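Local coordinates for uncharacterized NTF2-like protein (Mesorhizobium loti, PDB 3FH1), which is of unknown function but adopts an NTF2-like, SnoaL-type fold, whose relatives commonly use the cavity between helices and curved sheet to bind small molecules, at residues Arg25-Phe30 against Ala93-Arg98; Asp82-Phe87 against Ser106-Asn111. One frame throughout, in Å; residues are numbered along the deposited sequence. Where two conformers were deposited one is given.

Contact 1: Arg25-Phe30 against Ala93-Arg98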
loop_
_atom_site.group_PDB
_atom_site.type_symbol
_atom_site.label_atom_id
_atom_site.label_comp_id
_atom_site.label_asym_id
_atom_site.label_seq_id
_atom_site.Cartn_x
_atom_site.Cartn_y
_atom_site.Cartn_z
ATOM N N ARG A 25 0.801 -12.634 14.144
ATOM C CA ARG A 25 1.974 -13.485 14.259
ATOM C C ARG A 25 3.110 -13.020 13.329
ATOM O O ARG A 25 4.282 -13.075 13.731
ATOM C CB ARG A 25 1.619 -14.968 14.034
ATOM C CG ARG A 25 0.641 -15.615 15.039
ATOM C CD ARG A 25 0.208 -16.977 14.484
ATOM N NE ARG A 25 -0.628 -17.805 15.376
ATOM C CZ ARG A 25 -0.169 -18.770 16.173
ATOM N NH1 ARG A 25 1.126 -19.035 16.233
ATOM N NH2 ARG A 25 -1.015 -19.463 16.954
ATOM N N PHE A 26 2.780 -12.562 12.111
ATOM C CA PHE A 26 3.777 -11.995 11.207
ATOM C C PHE A 26 4.421 -10.733 11.807
ATOM O O PHE A 26 5.636 -10.623 11.907
ATOM C CB PHE A 26 3.125 -11.662 9.878
ATOM C CG PHE A 26 4.054 -11.032 8.897
ATOM C CD1 PHE A 26 4.925 -11.799 8.161
ATOM C CD2 PHE A 26 4.025 -9.663 8.683
ATOM C CE1 PHE A 26 5.775 -11.221 7.237
ATOM C CE2 PHE A 26 4.880 -9.066 7.784
ATOM C CZ PHE A 26 5.747 -9.838 7.027
ATOM N N ASN A 27 3.598 -9.814 12.279
ATOM C CA ASN A 27 4.118 -8.586 12.875
ATOM C C ASN A 27 4.987 -8.869 14.106
ATOM O O ASN A 27 5.996 -8.194 14.346
ATOM C CB ASN A 27 2.960 -7.642 13.180
ATOM C CG ASN A 27 2.443 -6.923 11.947
ATOM O OD1 ASN A 27 3.178 -6.768 10.935
ATOM N ND2 ASN A 27 1.221 -6.431 12.042
ATOM N N ASP A 28 4.585 -9.869 14.910
ATOM C CA ASP A 28 5.335 -10.215 16.119
ATOM C C ASP A 28 6.730 -10.683 15.782
ATOM O O ASP A 28 7.644 -10.458 16.551
ATOM C CB ASP A 28 4.670 -11.320 16.922
ATOM C CG ASP A 28 3.500 -10.849 17.758
ATOM O OD1 ASP A 28 3.314 -9.622 17.920
ATOM O OD2 ASP A 28 2.753 -11.742 18.248
ATOM N N VAL A 29 6.931 -11.291 14.611
ATOM C CA VAL A 29 8.286 -11.718 14.241
ATOM C C VAL A 29 9.233 -10.515 14.295
ATOM O O VAL A 29 10.358 -10.611 14.791
ATOM C CB VAL A 29 8.314 -12.338 12.823
ATOM C CG1 VAL A 29 9.783 -12.346 12.241
ATOM C CG2 VAL A 29 7.654 -13.729 12.832
ATOM N N PHE A 30 8.755 -9.381 13.812
ATOM C CA PHE A 30 9.582 -8.183 13.715
ATOM C C PHE A 30 9.677 -7.460 15.033
ATOM O O PHE A 30 10.736 -6.953 15.377
ATOM C CB PHE A 30 9.109 -7.290 12.553
ATOM C CG PHE A 30 9.137 -8.021 11.280
ATOM C CD1 PHE A 30 10.301 -8.138 10.562
ATOM C CD2 PHE A 30 8.027 -8.712 10.856
ATOM C CE1 PHE A 30 10.341 -8.912 9.412
ATOM C CE2 PHE A 30 8.086 -9.504 9.717
ATOM C CZ PHE A 30 9.244 -9.575 9.004
ATOM N N ALA A 93 -4.469 -7.808 3.517
ATOM C CA ALA A 93 -4.207 -6.860 4.547
ATOM C C ALA A 93 -3.237 -5.841 4.079
ATOM O O ALA A 93 -2.467 -6.054 3.145
ATOM C CB ALA A 93 -3.616 -7.548 5.752
ATOM N N THR A 94 -3.315 -4.682 4.706
ATOM C CA THR A 94 -2.250 -3.677 4.531
ATOM C C THR A 94 -1.606 -3.411 5.905
ATOM O O THR A 94 -2.291 -3.415 6.919
ATOM C CB THR A 94 -2.754 -2.328 3.908
ATOM O OG1 THR A 94 -3.733 -1.698 4.767
ATOM C CG2 THR A 94 -3.291 -2.544 2.536
ATOM N N ILE A 95 -0.294 -3.267 5.925
ATOM C CA ILE A 95 0.418 -2.970 7.177
ATOM C C ILE A 95 1.271 -1.776 6.908
ATOM O O ILE A 95 2.235 -1.857 6.119
ATOM C CB ILE A 95 1.345 -4.117 7.660
ATOM C CG1 ILE A 95 0.574 -5.461 7.711
ATOM C CG2 ILE A 95 1.954 -3.743 8.975
ATOM C CD1 ILE A 95 1.523 -6.697 7.816
ATOM N N ARG A 96 0.862 -0.637 7.482
ATOM C CA ARG A 96 1.702 0.574 7.431
ATOM C C ARG A 96 2.649 0.566 8.601
ATOM O O ARG A 96 2.281 0.247 9.730
ATOM C CB ARG A 96 0.873 1.865 7.408
ATOM C CG ARG A 96 0.232 2.173 6.056
ATOM C CD ARG A 96 -0.396 3.556 6.134
ATOM N NE ARG A 96 -1.556 3.727 7.012
ATOM C CZ ARG A 96 -1.603 4.535 8.079
ATOM N NH1 ARG A 96 -0.531 5.109 8.559
ATOM N NH2 ARG A 96 -2.754 4.744 8.715
ATOM N N TRP A 97 3.885 0.972 8.328
ATOM C CA TRP A 97 4.983 0.955 9.271
ATOM C C TRP A 97 5.982 2.068 9.089
ATOM O O TRP A 97 6.010 2.752 8.077
ATOM C CB TRP A 97 5.702 -0.418 9.217
ATOM C CG TRP A 97 6.030 -0.910 7.846
ATOM C CD1 TRP A 97 5.376 -1.915 7.190
ATOM C CD2 TRP A 97 7.132 -0.535 6.991
ATOM N NE1 TRP A 97 5.937 -2.144 5.971
ATOM C CE2 TRP A 97 7.024 -1.330 5.823
ATOM C CE3 TRP A 97 8.169 0.388 7.075
ATOM C CZ2 TRP A 97 7.920 -1.208 4.756
ATOM C CZ3 TRP A 97 9.039 0.505 6.017
ATOM C CH2 TRP A 97 8.928 -0.294 4.904
ATOM N N ARG A 98 6.801 2.266 10.123
ATOM C CA ARG A 98 7.982 3.106 10.083
ATOM C C ARG A 98 9.167 2.213 10.448
ATOM O O ARG A 98 9.160 1.552 11.503
ATOM C CB ARG A 98 7.882 4.269 11.057
ATOM C CG ARG A 98 9.164 5.081 11.058
ATOM C CD ARG A 98 9.103 6.277 11.965
ATOM N NE ARG A 98 8.007 7.207 11.717
ATOM C CZ ARG A 98 8.132 8.260 10.921
ATOM N NH1 ARG A 98 9.277 8.496 10.291
ATOM N NH2 ARG A 98 7.122 9.097 10.766
#
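I95 reaches from strand 92-100 toward F26 and N27 on helix 16-31, one of the places where an NTF2-like fold packs its N-terminal helix on the curved sheet. The contact is small and buried. The nearest CA atoms, those of N27 and I95, stay 8.8 Å apart, and no hydrogen bond spans the gap, so side chains alone bridge it.

The apolar part is carried by the end of I95. Its CG1 lies beside the backbone N and CD1 continues away from CA (chi2 165°), which sends the methyl out to the helix. There CD1 comes within 4.0 Å of F26 CD2, meeting the phenyl ring at an oblique angle. The F26 ring also packs edge-to-face with W70 of helix 63-75 and touches M113 and I120 on neighbouring strands.

The second part sets an amide against methyl groups. N27 and I95 approach from opposite directions: OD1 of N27 is 3.5 Å from I95 CD1 and 3.8 Å from I95 CG2, so both branches of the isoleucine lie beside the carboxamide oxygen. This is packing of a polar group against carbon. The amide nitrogen finds a weak hydrogen bond with T86 OG1 on strand 80-89, while L83 adds a further apolar neighbour to both N27 and I95. The N27 side chain also lies about 3 Å from a bound unknown ligand, probably from the crystallisation liquor, consistent with a place beside the NTF2-like cavity.

Within the helix the aromatic packing continues one turn on. F30 also meets W70 edge-to-face, and F30 CE2 sits 3.6 Å above the plane of the F26 ring, offset toward the rim.

Contact 2: Asp82-Phe87 against Ser106-Asn111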
loop_
_atom_site.group_PDB
_atom_site.type_symbol
_atom_site.label_atom_id
_atom_site.label_comp_id
_atom_site.label_asym_id
_atom_site.label_seq_id
_atom_site.Cartn_x
_atom_site.Cartn_y
_atom_site.Cartn_z
ATOM N N ASP A 82 8.070 0.430 13.826
ATOM C CA ASP A 82 6.867 0.852 14.504
ATOM C C ASP A 82 5.709 0.552 13.562
ATOM O O ASP A 82 5.762 0.833 12.369
ATOM C CB ASP A 82 6.852 2.340 14.771
ATOM C CG ASP A 82 7.936 2.799 15.706
ATOM O OD1 ASP A 82 8.326 2.015 16.584
ATOM O OD2 ASP A 82 8.382 3.947 15.557
ATOM N N LEU A 83 4.671 -0.055 14.100
ATOM C CA LEU A 83 3.453 -0.330 13.355
ATOM C C LEU A 83 2.551 0.890 13.420
ATOM O O LEU A 83 2.180 1.367 14.510
ATOM C CB LEU A 83 2.713 -1.512 13.949
ATOM C CG LEU A 83 3.484 -2.830 13.820
ATOM C CD1 LEU A 83 2.837 -3.933 14.638
ATOM C CD2 LEU A 83 3.549 -3.243 12.330
ATOM N N GLU A 84 2.158 1.370 12.250
ATOM C CA GLU A 84 1.228 2.480 12.150
ATOM C C GLU A 84 -0.216 1.982 12.115
ATOM O O GLU A 84 -1.072 2.487 12.855
ATOM C CB GLU A 84 1.518 3.372 10.945
ATOM C CG GLU A 84 2.823 4.089 11.038
ATOM C CD GLU A 84 3.091 4.979 9.808
ATOM O OE1 GLU A 84 2.348 4.857 8.804
ATOM O OE2 GLU A 84 4.035 5.781 9.862
ATOM N N GLU A 85 -0.499 1.010 11.261
ATOM C CA GLU A 85 -1.850 0.486 11.134
ATOM C C GLU A 85 -1.828 -0.808 10.380
ATOM O O GLU A 85 -1.206 -0.885 9.320
ATOM C CB GLU A 85 -2.769 1.439 10.365
ATOM C CG GLU A 85 -4.244 0.989 10.367
ATOM C CD GLU A 85 -5.058 1.774 9.347
ATOM O OE1 GLU A 85 -4.623 1.900 8.190
ATOM O OE2 GLU A 85 -6.144 2.150 9.696
ATOM N N THR A 86 -2.556 -1.793 10.887
ATOM C CA THR A 86 -2.836 -3.025 10.138
ATOM C C THR A 86 -4.318 -3.022 9.840
ATOM O O THR A 86 -5.137 -2.937 10.785
ATOM C CB THR A 86 -2.502 -4.299 10.935
ATOM O OG1 THR A 86 -1.117 -4.295 11.296
ATOM C CG2 THR A 86 -2.833 -5.534 10.147
ATOM N N PHE A 87 -4.654 -3.075 8.564
ATOM C CA PHE A 87 -6.042 -3.109 8.059
ATOM C C PHE A 87 -6.254 -4.427 7.311
ATOM O O PHE A 87 -5.463 -4.770 6.423
ATOM C CB PHE A 87 -6.356 -1.934 7.130
ATOM C CG PHE A 87 -7.702 -2.071 6.464
ATOM C CD1 PHE A 87 -8.830 -1.835 7.195
ATOM C CD2 PHE A 87 -7.805 -2.477 5.131
ATOM C CE1 PHE A 87 -10.101 -2.004 6.636
ATOM C CE2 PHE A 87 -9.046 -2.633 4.536
ATOM C CZ PHE A 87 -10.198 -2.401 5.284
ATOM N N SER A 106 14.942 6.960 9.626
ATOM C CA SER A 106 13.778 6.110 9.467
ATOM C C SER A 106 13.153 6.383 8.134
ATOM O O SER A 106 13.511 7.372 7.472
ATOM C CB SER A 106 12.736 6.344 10.562
ATOM O OG SER A 106 12.084 7.596 10.420
ATOM N N VAL A 107 12.252 5.497 7.739
ATOM C CA VAL A 107 11.461 5.677 6.540
ATOM C C VAL A 107 10.072 5.038 6.754
ATOM O O VAL A 107 9.936 3.971 7.358
ATOM C CB VAL A 107 12.149 5.120 5.261
ATOM C CG1 VAL A 107 12.403 3.587 5.359
ATOM C CG2 VAL A 107 11.338 5.486 4.002
ATOM N N ARG A 108 9.023 5.722 6.311
ATOM C CA ARG A 108 7.696 5.117 6.327
ATOM C C ARG A 108 7.472 4.237 5.117
ATOM O O ARG A 108 7.961 4.510 4.016
ATOM C CB ARG A 108 6.631 6.194 6.417
ATOM C CG ARG A 108 6.706 7.127 7.590
ATOM C CD ARG A 108 5.613 8.166 7.532
ATOM N NE ARG A 108 4.281 7.623 7.779
ATOM C CZ ARG A 108 3.167 8.142 7.267
ATOM N NH1 ARG A 108 3.210 9.212 6.514
ATOM N NH2 ARG A 108 1.998 7.596 7.540
ATOM N N GLY A 109 6.666 3.199 5.312
ATOM C CA GLY A 109 6.350 2.228 4.250
ATOM C C GLY A 109 5.087 1.478 4.500
ATOM O O GLY A 109 4.355 1.716 5.476
ATOM N N VAL A 110 4.809 0.551 3.600
ATOM C CA VAL A 110 3.615 -0.238 3.676
ATOM C C VAL A 110 3.875 -1.585 3.012
ATOM O O VAL A 110 4.654 -1.695 2.030
ATOM C CB VAL A 110 2.406 0.461 2.950
ATOM C CG1 VAL A 110 2.666 0.638 1.443
ATOM C CG2 VAL A 110 1.073 -0.264 3.301
ATOM N N ASN A 111 3.240 -2.613 3.573
ATOM C CA ASN A 111 3.186 -3.922 2.952
ATOM C C ASN A 111 1.724 -4.224 2.538
ATOM O O ASN A 111 0.768 -4.001 3.318
ATOM C CB ASN A 111 3.516 -5.065 3.919
ATOM C CG ASN A 111 4.969 -5.183 4.238
ATOM O OD1 ASN A 111 5.751 -4.285 4.034
ATOM N ND2 ASN A 111 5.359 -6.373 4.721
HETATM O O HOH W 1 3.535 4.339 6.338
#
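E84 and R108 meet across strand 92-100, which runs between their own strands 80-89 and 106-116, and their side chains cross at about a right angle. E84 is extended beyond CG and drives its carboxylate across the intervening strand. R108 instead bends at chi3, bringing its guanidinium round to present an edge to the acid. The two flat groups are twisted by 40°, so the pairing is side-on but not coplanar.

R108 NH2 donates to E84 OE1 at 3.0 Å; the acceptor lies close to the guanidinium plane, whereas the donor meets the syn side of the carboxylate from 33° out of its plane. R108 NE pairs with E84 OE2, completing a two-pronged salt bridge, although the position of OE2 is less certain. A water lies 2.8 Å from E84 OE1 and 2.9 Å from G109 O, a possible link to the strand backbone.

E84 and E85 form a classic beta bulge, both facing R96, whose NH1 makes a salt bridge to E84 OE1. R108 NH1 reaches E49 of the second subunit. One carboxylate thus serves two arginines, and R108 joins acids of both chains; this network probably offsets the gathered charge and favours an ionised E84 at the subunit interface.

Overall arrangement
Contacts 1 and 2 interlock in the sheet: strand 92-100, which supplies I95 to contact 1, lies between the two strands of contact 2. They lie about 7 Å apart, centre to centre. Backbone pairing joins them directly, with T94 N 2.8 Å from F87 O and R98 O 2.8 Å from D82 N. The alternation of side chains separates their roles: I95 turns to the helix, while its neighbour R96 joins the charged network of E84 and packs on Y126 of the second subunit. Both contacts reach the unknown ligand, probably in the NTF2-like cavity: contact 1 through N27, segment 106-111 through a weak hydrogen bond from N111 ND2. The side chain of E84 lies about 10 Å from the ligand.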